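Local coordinates for DNA polymerase III subunit beta (Pseudomonas aeruginosa, PDB 4TSZ), which tethers DNA polymerases and other proteins to DNA, as a ring-forming subunit that makes replication processive, at residues Gln263-Arg266 with Glu267-Arg271; Leu350-Ala354 with Asp355-Ser359. All coordinates share one frame; numbering follows the deposited sequence.

Contact 1 (Gln263-Arg266 with Glu267-Arg271); sequences QQLR and EAFSR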
ATOM      1  N   GLN E 263       2.649  13.453 -22.982  1.00 38.96           N
ATOM      2  CA  GLN E 263       1.373  13.002 -22.421  1.00 38.78           C
ATOM      3  C   GLN E 263       0.543  12.176 -23.397  1.00 43.20           C
ATOM      4  O   GLN E 263       0.048  11.125 -23.009  1.00 42.88           O
ATOM      5  CB  GLN E 263       0.542  14.179 -21.909  1.00 40.31           C
ATOM      6  CG  GLN E 263       0.776  14.504 -20.441  1.00 44.62           C
ATOM      7  CD  GLN E 263      -0.224  15.483 -19.885  1.00 61.99           C
ATOM      8  OE1 GLN E 263       0.132  16.416 -19.188  1.00 46.26           O
ATOM      9  NE2 GLN E 263      -1.512  15.252 -20.120  1.00 70.02           N
ATOM     10  N   GLN E 264       0.414  12.633 -24.655  1.00 40.40           N
ATOM     11  CA  GLN E 264      -0.343  11.922 -25.691  1.00 40.27           C
ATOM     12  C   GLN E 264       0.258  10.541 -25.952  1.00 42.51           C
ATOM     13  O   GLN E 264      -0.482   9.568 -26.050  1.00 41.58           O
ATOM     14  CB  GLN E 264      -0.379  12.724 -26.996  1.00 42.05           C
ATOM     15  CG  GLN E 264      -1.340  13.903 -26.991  1.00 47.40           C
ATOM     16  CD  GLN E 264      -1.557  14.399 -28.398  1.00 72.31           C
ATOM     17  OE1 GLN E 264      -0.683  15.012 -29.013  1.00 68.30           O
ATOM     18  NE2 GLN E 264      -2.712  14.097 -28.961  1.00 70.47           N
ATOM     19  N   LEU E 265       1.599  10.461 -26.046  1.00 39.69           N
ATOM     20  CA  LEU E 265       2.299   9.201 -26.271  1.00 39.12           C
ATOM     21  C   LEU E 265       2.159   8.277 -25.081  1.00 41.08           C
ATOM     22  O   LEU E 265       1.873   7.101 -25.269  1.00 39.45           O
ATOM     23  CB  LEU E 265       3.775   9.423 -26.653  1.00 39.71           C
ATOM     24  CG  LEU E 265       4.016  10.049 -28.040  1.00 46.17           C
ATOM     25  CD1 LEU E 265       5.434  10.577 -28.167  1.00 46.38           C
ATOM     26  CD2 LEU E 265       3.710   9.060 -29.167  1.00 49.18           C
ATOM     27  N   ARG E 266       2.316   8.814 -23.853  1.00 38.17           N
ATOM     28  CA  ARG E 266       2.175   8.043 -22.628  1.00 36.40           C
ATOM     29  C   ARG E 266       0.770   7.457 -22.492  1.00 38.10           C
ATOM     30  O   ARG E 266       0.649   6.275 -22.168  1.00 35.99           O
ATOM     31  CB  ARG E 266       2.578   8.849 -21.374  1.00 36.90           C
ATOM     32  CG  ARG E 266       2.653   7.958 -20.119  1.00 42.55           C
ATOM     33  CD  ARG E 266       2.149   8.605 -18.841  1.00 51.30           C
ATOM     34  NE  ARG E 266       0.752   9.069 -18.877  1.00 56.11           N
ATOM     35  CZ  ARG E 266      -0.314   8.321 -18.584  1.00 65.52           C
ATOM     36  NH1 ARG E 266      -0.172   7.034 -18.291  1.00 50.87           N
ATOM     37  NH2 ARG E 266      -1.531   8.848 -18.611  1.00 49.36           N
ATOM     38  N   GLU E 267      -0.272   8.265 -22.784  1.00 35.65           N
ATOM     39  CA  GLU E 267      -1.682   7.848 -22.703  1.00 34.93           C
ATOM     40  C   GLU E 267      -2.021   6.754 -23.708  1.00 40.33           C
ATOM     41  O   GLU E 267      -2.668   5.764 -23.342  1.00 37.65           O
ATOM     42  CB  GLU E 267      -2.630   9.045 -22.854  1.00 36.84           C
ATOM     43  CG  GLU E 267      -2.681   9.924 -21.617  1.00 45.06           C
ATOM     44  CD  GLU E 267      -2.994  11.394 -21.849  1.00 65.67           C
ATOM     45  OE1 GLU E 267      -2.892  12.177 -20.877  1.00 53.77           O
ATOM     46  OE2 GLU E 267      -3.318  11.774 -22.997  1.00 59.94           O
ATOM     47  N   ALA E 268      -1.552   6.918 -24.963  1.00 40.06           N
ATOM     48  CA  ALA E 268      -1.756   5.945 -26.040  1.00 41.11           C
ATOM     49  C   ALA E 268      -1.010   4.642 -25.761  1.00 45.56           C
ATOM     50  O   ALA E 268      -1.569   3.570 -26.002  1.00 45.28           O
ATOM     51  CB  ALA E 268      -1.307   6.532 -27.365  1.00 42.84           C
ATOM     52  N   PHE E 269       0.252   4.728 -25.249  1.00 42.00           N
ATOM     53  CA  PHE E 269       1.028   3.540 -24.887  1.00 40.87           C
ATOM     54  C   PHE E 269       0.353   2.796 -23.722  1.00 41.81           C
ATOM     55  O   PHE E 269       0.259   1.583 -23.772  1.00 39.32           O
ATOM     56  CB  PHE E 269       2.504   3.874 -24.573  1.00 42.56           C
ATOM     57  CG  PHE E 269       3.371   4.263 -25.754  1.00 45.10           C
ATOM     58  CD1 PHE E 269       3.157   3.710 -27.011  1.00 50.04           C
ATOM     59  CD2 PHE E 269       4.438   5.137 -25.596  1.00 47.25           C
ATOM     60  CE1 PHE E 269       3.958   4.082 -28.107  1.00 51.83           C
ATOM     61  CE2 PHE E 269       5.242   5.504 -26.689  1.00 51.10           C
ATOM     62  CZ  PHE E 269       4.996   4.974 -27.936  1.00 50.04           C
ATOM     63  N   SER E 270      -0.166   3.526 -22.711  1.00 39.03           N
ATOM     64  CA  SER E 270      -0.862   2.923 -21.563  1.00 37.87           C
ATOM     65  C   SER E 270      -2.148   2.194 -22.000  1.00 41.77           C
ATOM     66  O   SER E 270      -2.395   1.079 -21.538  1.00 40.37           O
ATOM     67  CB  SER E 270      -1.205   3.978 -20.511  1.00 41.19           C
ATOM     68  OG  SER E 270      -0.043   4.507 -19.902  1.00 51.58           O
ATOM     69  N   ARG E 271      -2.946   2.811 -22.912  1.00 39.27           N
ATOM     70  CA  ARG E 271      -4.194   2.208 -23.421  1.00 39.25           C
ATOM     71  C   ARG E 271      -3.909   0.923 -24.181  1.00 44.76           C
ATOM     72  O   ARG E 271      -4.533  -0.099 -23.889  1.00 44.91           O
ATOM     73  CB  ARG E 271      -4.978   3.178 -24.308  1.00 37.99           C
ATOM     74  CG  ARG E 271      -5.691   4.275 -23.530  1.00 45.25           C
ATOM     75  CD  ARG E 271      -6.622   5.093 -24.389  1.00 45.04           C
ATOM     76  NE  ARG E 271      -5.913   6.082 -25.200  1.00 47.80           N
ATOM     77  CZ  ARG E 271      -5.689   7.334 -24.824  1.00 54.85           C
ATOM     78  NH1 ARG E 271      -6.095   7.761 -23.637  1.00 38.65           N
ATOM     79  NH2 ARG E 271      -5.059   8.170 -25.633  1.00 46.15           N
TER

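Contact 2 (Leu350-Ala354 with Asp355-Ser359); sequences LVHEA and DNDDS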
ATOM      1  N   LEU E 350      16.539   6.244 -29.697  1.00 45.75           N
ATOM      2  CA  LEU E 350      17.238   7.186 -28.833  1.00 45.26           C
ATOM      3  C   LEU E 350      16.192   8.205 -28.413  1.00 49.24           C
ATOM      4  O   LEU E 350      15.445   8.711 -29.256  1.00 48.68           O
ATOM      5  CB  LEU E 350      18.422   7.857 -29.543  1.00 46.53           C
ATOM      6  CG  LEU E 350      19.209   8.956 -28.774  1.00 51.61           C
ATOM      7  CD1 LEU E 350      19.860   8.424 -27.474  1.00 50.24           C
ATOM      8  CD2 LEU E 350      20.269   9.594 -29.672  1.00 54.46           C
ATOM      9  N   VAL E 351      16.083   8.443 -27.101  1.00 44.72           N
ATOM     10  CA  VAL E 351      15.073   9.349 -26.563  1.00 43.37           C
ATOM     11  C   VAL E 351      15.719  10.460 -25.731  1.00 46.55           C
ATOM     12  O   VAL E 351      16.626  10.202 -24.939  1.00 44.77           O
ATOM     13  CB  VAL E 351      13.945   8.596 -25.794  1.00 45.34           C
ATOM     14  CG1 VAL E 351      12.753   9.512 -25.521  1.00 44.54           C
ATOM     15  CG2 VAL E 351      13.476   7.356 -26.558  1.00 45.10           C
ATOM     16  N   HIS E 352      15.243  11.697 -25.930  1.00 44.09           N
ATOM     17  CA  HIS E 352      15.706  12.879 -25.217  1.00 44.22           C
ATOM     18  C   HIS E 352      14.532  13.754 -24.836  1.00 47.23           C
ATOM     19  O   HIS E 352      13.457  13.653 -25.433  1.00 46.26           O
ATOM     20  CB  HIS E 352      16.602  13.745 -26.132  1.00 46.63           C
ATOM     21  CG  HIS E 352      17.902  13.148 -26.552  1.00 50.46           C
ATOM     22  ND1 HIS E 352      18.867  12.784 -25.630  1.00 51.64           N
ATOM     23  CD2 HIS E 352      18.396  12.969 -27.798  1.00 53.44           C
ATOM     24  CE1 HIS E 352      19.892  12.345 -26.341  1.00 52.07           C
ATOM     25  NE2 HIS E 352      19.657  12.444 -27.651  1.00 53.57           N
ATOM     26  N   GLU E 353      14.783  14.706 -23.921  1.00 45.32           N
ATOM     27  CA  GLU E 353      13.845  15.772 -23.588  1.00 45.99           C
ATOM     28  C   GLU E 353      13.856  16.711 -24.806  1.00 52.17           C
ATOM     29  O   GLU E 353      14.776  16.636 -25.627  1.00 51.56           O
ATOM     30  CB  GLU E 353      14.288  16.529 -22.330  1.00 47.21           C
ATOM     31  CG  GLU E 353      14.141  15.723 -21.054  1.00 48.47           C
ATOM     32  CD  GLU E 353      14.217  16.503 -19.754  1.00 66.30           C
ATOM     33  OE1 GLU E 353      14.992  17.485 -19.676  1.00 70.89           O
ATOM     34  OE2 GLU E 353      13.517  16.107 -18.796  1.00 57.38           O
ATOM     35  N   ALA E 354      12.830  17.566 -24.941  1.00 52.12           N
ATOM     36  CA  ALA E 354      12.688  18.468 -26.079  1.00 54.25           C
ATOM     37  C   ALA E 354      13.808  19.473 -26.277  1.00 60.85           C
ATOM     38  O   ALA E 354      14.208  19.705 -27.421  1.00 61.22           O
ATOM     39  CB  ALA E 354      11.354  19.200 -26.006  1.00 55.41           C
ATOM     40  N   ASP E 355      14.293  20.093 -25.182  1.00 58.96           N
ATOM     41  CA  ASP E 355      15.240  21.216 -25.244  1.00 60.97           C
ATOM     42  C   ASP E 355      16.706  20.967 -24.876  1.00 63.85           C
ATOM     43  O   ASP E 355      17.494  21.916 -24.900  1.00 63.66           O
ATOM     44  CB  ASP E 355      14.672  22.416 -24.450  1.00 63.71           C
ATOM     45  CG  ASP E 355      14.469  22.175 -22.951  1.00 74.48           C
ATOM     46  OD1 ASP E 355      14.646  21.010 -22.493  1.00 71.88           O
ATOM     47  OD2 ASP E 355      14.122  23.143 -22.239  1.00 85.19           O
ATOM     48  N   ASN E 356      17.077  19.726 -24.526  1.00 59.56           N
ATOM     49  CA  ASN E 356      18.461  19.421 -24.132  1.00 59.18           C
ATOM     50  C   ASN E 356      18.826  17.946 -24.359  1.00 60.11           C
ATOM     51  O   ASN E 356      17.938  17.096 -24.477  1.00 57.93           O
ATOM     52  CB  ASN E 356      18.700  19.820 -22.661  1.00 58.33           C
ATOM     53  CG  ASN E 356      17.996  18.929 -21.669  1.00 67.65           C
ATOM     54  OD1 ASN E 356      18.575  17.973 -21.161  1.00 66.59           O
ATOM     55  ND2 ASN E 356      16.719  19.180 -21.410  1.00 55.89           N
ATOM     56  N   ASP E 357      20.138  17.659 -24.391  1.00 56.43           N
ATOM     57  CA  ASP E 357      20.692  16.312 -24.562  1.00 55.32           C
ATOM     58  C   ASP E 357      21.285  15.748 -23.253  1.00 57.66           C
ATOM     59  O   ASP E 357      21.901  14.680 -23.295  1.00 57.56           O
ATOM     60  CB  ASP E 357      21.745  16.300 -25.701  1.00 58.53           C
ATOM     61  CG  ASP E 357      21.224  16.639 -27.094  1.00 67.94           C
ATOM     62  OD1 ASP E 357      19.991  16.539 -27.314  1.00 67.04           O
ATOM     63  OD2 ASP E 357      22.053  16.969 -27.974  1.00 74.35           O
ATOM     64  N   ASP E 358      21.085  16.441 -22.093  1.00 53.84           N
ATOM     65  CA  ASP E 358      21.594  16.027 -20.760  1.00 52.50           C
ATOM     66  C   ASP E 358      21.156  14.623 -20.375  1.00 52.82           C
ATOM     67  O   ASP E 358      21.953  13.873 -19.815  1.00 51.04           O
ATOM     68  CB  ASP E 358      21.211  17.025 -19.647  1.00 54.72           C
ATOM     69  CG  ASP E 358      21.673  18.462 -19.856  1.00 68.18           C
ATOM     70  OD1 ASP E 358      22.603  18.686 -20.678  1.00 68.62           O
ATOM     71  OD2 ASP E 358      21.125  19.360 -19.181  1.00 77.03           O
ATOM     72  N   SER E 359      19.897  14.269 -20.696  1.00 49.35           N
ATOM     73  CA  SER E 359      19.347  12.937 -20.478  1.00 47.69           C
ATOM     74  C   SER E 359      19.261  12.229 -21.827  1.00 51.97           C
ATOM     75  O   SER E 359      18.897  12.846 -22.823  1.00 52.70           O
ATOM     76  CB  SER E 359      17.968  13.009 -19.829  1.00 49.54           C
ATOM     77  OG  SER E 359      18.055  13.536 -18.514  1.00 60.02           O
TER
HETATM   78  O   HOH W   1      17.337  15.079 -22.627  1.00 36.36           O
HETATM   79  O   HOH W   2      14.803  12.968 -18.407  1.00 37.43           O

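Contact 1 (Gln263-Arg266 with Glu267-Arg271)
Q263 reaches E267 twice, one turn on. Its carbonyl O takes the N-H of E267 at 2.9 Å, and its amide NE2 makes a weak bond to E267 OE1 at 3.5 Å. Amide and carboxylate planes stand 70° apart there. Q264 O accepts from A268 N at 3.1 Å, while the methyl of A268 turns to strands 291-297 and 303-309. L265 O receives F269 N, and L265 CB lies 4.2 Å from F269 CE2; both side chains run into the core of the domain, L265 against V338 and F340, F269 against V323 and L330. The carbonyl O of R266 is gripped by two donors of S270, the backbone N and, at 3.0 Å, the hydroxyl OG, which arrive from opposite faces of the carbonyl plane. The R266 side chain leaves with CG anti to the backbone N (chi1 -170°), then bends, which brings NH2 obliquely across the E267 chain, 3.4 Å from its CG, with the carboxylate too far for a salt bridge. The whole is an amphipathic alpha-helix with i to i+4 bonding, its apolar side packed on the antiparallel sheets of the C-terminal domain.

Contact 2 (Leu350-Ala354 with Asp355-Ser359)
The imidazole of H352 has D357 OD1 over the centre of one face, 3.9 Å above the plane, with the carboxylate turned 33° from the ring. At the ring's edge ND1 gives its hydrogen to S359 O, 2.8 Å away and nearly straight at 173°. The acceptor lies in the ring plane and offers a lone pair in the carbonyl plane, so this bond fixes the rotation of the imidazole. With chi1 at -66°, CG sits beside the backbone N and the ring swings over to the returning chain. D357 OD1 is itself held by a salt bridge to R339, whose NH2 also bonds E353 O.

The second pair of flat groups is the amide of N356 and the carboxylate of E353, their planes nearly perpendicular. N356 ND2 reaches E353 OE1 at 3.0 Å, in the amide plane and on the anti lone pair of the oxygen. The same nitrogen bonds D355 OD1, meeting that carboxylate from above its plane. One amide thus bridges two acidic side chains, whose facing oxygens, E353 OE1 and D355 OD1, are 4.5 Å apart. E353 OE2 turns elsewhere, to the backbone N of G334 and to R142 in a salt bridge. Between the two arms of the turn sits water 1, which accepts from E353 N at 2.9 Å and lies within bonding distance of N356 O and S359 O.

Acidic groups therefore crowd this turn, and their charge is met by an asparagine N-H and by R339 and R142, brought in from other parts of the chain. That setting probably keeps E353 and D357 ionised. The carboxylate above the imidazole might favour a protonated H352, but its salt bridge to R339 would offset this, and the charge of H352 is not settled.

Following the chain from the N terminus, contact 1 comes first, on helix 262-273 directly after strand 256-261, and it closes one helical turn after another. Contact 2 follows in series much later, where strand 349-353 turns back into strand 359-363, and it closes that connection. Neither encloses or crosses the other; the centres of contact 1 and contact 2 are about 19 Å apart, and the nearest atoms of contact 1 and contact 2 about 8 Å apart. Strand 337-342 lies between them in the fold: L265 of 263-266 packs on it, and 350-354 pairs with it. Contact 1 also leads, through R271, to S82 and S105 of the second subunit, whereas contact 2 ties its turn to R142 of the same chain.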